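Local atomic coordinates of ATP grasp ligase (PDB entry 5IG9), a protein that probably acts as a ligase of the ATP-grasp family, with activity like that of ribosomal S6-glutamic acid ligase. Residues A[159-164]-A[209-214]. Residues are numbered along the deposited sequence; the frame is centred on the assembly and turned at random.
Sequences EATGIV and NIPKAL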
loop_
_atom_site.group_PDB
_atom_site.type_symbol
_atom_site.label_atom_id
_atom_site.label_comp_id
_atom_site.label_asym_id
_atom_site.label_seq_id
_atom_site.Cartn_x
_atom_site.Cartn_y
_atom_site.Cartn_z
ATOM N N GLU A 159 14.254 -27.627 -15.596
ATOM C CA GLU A 159 14.839 -27.479 -16.925
ATOM C C GLU A 159 13.953 -28.096 -17.999
ATOM O O GLU A 159 13.886 -27.582 -19.120
ATOM C CB GLU A 159 16.232 -28.108 -16.963
ATOM C CG GLU A 159 17.021 -27.819 -18.232
ATOM C CD GLU A 159 18.381 -28.493 -18.234
ATOM O OE1 GLU A 159 18.680 -29.236 -19.194
ATOM O OE2 GLU A 159 19.147 -28.288 -17.269
ATOM N N ALA A 160 13.268 -29.197 -17.677
ATOM C CA ALA A 160 12.482 -29.904 -18.685
ATOM C C ALA A 160 11.397 -29.007 -19.271
ATOM O O ALA A 160 11.270 -28.885 -20.494
ATOM C CB ALA A 160 11.872 -31.168 -18.082
ATOM N N THR A 161 10.611 -28.361 -18.410
ATOM C CA THR A 161 9.547 -27.472 -18.857
ATOM C C THR A 161 9.980 -26.014 -18.935
ATOM O O THR A 161 9.292 -25.213 -19.579
ATOM C CB THR A 161 8.333 -27.581 -17.928
ATOM O OG1 THR A 161 8.685 -27.107 -16.626
ATOM C CG2 THR A 161 7.864 -29.020 -17.821
ATOM N N GLY A 162 11.095 -25.652 -18.304
ATOM C CA GLY A 162 11.571 -24.288 -18.314
ATOM C C GLY A 162 10.960 -23.460 -17.200
ATOM O O GLY A 162 10.091 -23.902 -16.449
ATOM N N ILE A 163 11.446 -22.227 -17.083
ATOM C CA ILE A 163 10.875 -21.263 -16.155
ATOM C C ILE A 163 10.664 -19.946 -16.886
ATOM O O ILE A 163 11.273 -19.675 -17.923
ATOM C CB ILE A 163 11.748 -21.039 -14.904
ATOM C CG1 ILE A 163 13.059 -20.361 -15.294
ATOM C CG2 ILE A 163 12.000 -22.354 -14.176
ATOM C CD1 ILE A 163 13.791 -19.749 -14.134
ATOM N N VAL A 164 9.778 -19.127 -16.332
ATOM C CA VAL A 164 9.575 -17.772 -16.809
ATOM C C VAL A 164 10.041 -16.809 -15.724
ATOM O O VAL A 164 10.426 -17.207 -14.623
ATOM C CB VAL A 164 8.109 -17.503 -17.201
ATOM C CG1 VAL A 164 7.722 -18.332 -18.417
ATOM C CG2 VAL A 164 7.182 -17.794 -16.028
ATOM N N ASN A 209 7.424 -23.016 -15.360
ATOM C CA ASN A 209 6.625 -22.927 -16.580
ATOM C C ASN A 209 5.850 -24.228 -16.731
ATOM O O ASN A 209 6.411 -25.256 -17.111
ATOM C CB ASN A 209 7.518 -22.666 -17.787
ATOM C CG ASN A 209 6.729 -22.339 -19.038
ATOM O OD1 ASN A 209 5.508 -22.493 -19.080
ATOM N ND2 ASN A 209 7.428 -21.891 -20.073
ATOM N N ILE A 210 4.555 -24.188 -16.440
ATOM C CA ILE A 210 3.702 -25.372 -16.462
ATOM C C ILE A 210 3.012 -25.440 -17.822
ATOM O O ILE A 210 2.272 -24.508 -18.170
ATOM C CB ILE A 210 2.670 -25.345 -15.328
ATOM C CG1 ILE A 210 3.370 -25.395 -13.971
ATOM C CG2 ILE A 210 1.683 -26.494 -15.491
ATOM C CD1 ILE A 210 2.429 -25.271 -12.804
ATOM N N PRO A 211 3.211 -26.503 -18.597
ATOM C CA PRO A 211 2.482 -26.637 -19.865
ATOM C C PRO A 211 0.992 -26.790 -19.611
ATOM O O PRO A 211 0.562 -27.607 -18.794
ATOM C CB PRO A 211 3.087 -27.900 -20.491
ATOM C CG PRO A 211 4.408 -28.074 -19.805
ATOM C CD PRO A 211 4.184 -27.591 -18.407
ATOM N N LYS A 212 0.204 -25.992 -20.317
ATOM C CA LYS A 212 -1.214 -25.869 -20.042
ATOM C C LYS A 212 -2.020 -26.186 -21.291
ATOM O O LYS A 212 -1.586 -25.923 -22.417
ATOM C CB LYS A 212 -1.552 -24.458 -19.542
ATOM C CG LYS A 212 -1.023 -23.351 -20.441
ATOM C CD LYS A 212 -0.552 -22.161 -19.631
ATOM C CE LYS A 212 0.309 -21.228 -20.468
ATOM N NZ LYS A 212 -0.462 -20.594 -21.575
ATOM N N ALA A 213 -3.193 -26.770 -21.072
ATOM C CA ALA A 213 -4.154 -26.991 -22.142
ATOM C C ALA A 213 -5.143 -25.843 -22.240
ATOM O O ALA A 213 -5.527 -25.444 -23.345
ATOM C CB ALA A 213 -4.902 -28.306 -21.916
ATOM N N LEU A 214 -5.550 -25.293 -21.100
ATOM C CA LEU A 214 -6.519 -24.212 -21.054
ATOM C C LEU A 214 -6.045 -23.116 -20.111
ATOM O O LEU A 214 -5.331 -23.371 -19.137
ATOM C CB LEU A 214 -7.897 -24.714 -20.603
ATOM C CG LEU A 214 -8.649 -25.678 -21.522
ATOM C CD1 LEU A 214 -9.953 -26.106 -20.876
ATOM C CD2 LEU A 214 -8.912 -25.051 -22.880
#
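Two hydrogen bonds tie N209 to the turn that leads into strand 163-166. The backbone N of N209 donates to G162 O at 3.0 Å, with an angle of 154° at the hydrogen. One residue earlier on the facing segment, T161 OG1 donates to N209 O, also at 3.0 Å; with chi1 at 65°, OG1 sits between its own backbone N and carbonyl carbon. N209 directly follows strand 204-208, which pairs antiparallel with strand 163-166, V164 bonding to Q207 through the backbone. The contact thus closes the end of this pairing in the four-stranded antiparallel sheet, just where the chain departs toward strand 214-221 of the five-stranded sheet; two such sheets joined by a linker are consistent with the ATP-grasp fold. Van der Waals contacts flank the bonds. N209 CG lies anti to the backbone N (chi1 -171°), which brings the amide beside V164, the two side chains crossing at about a right angle with N209 ND2 3.9 Å from V164 CG1. An alanine here would probably open a gap beside V164 CG1 and T161 O, where the amide now lies. Farther along, T161 CG2 meets the CD-CG edge of P211, 4.0 Å from P211 CD.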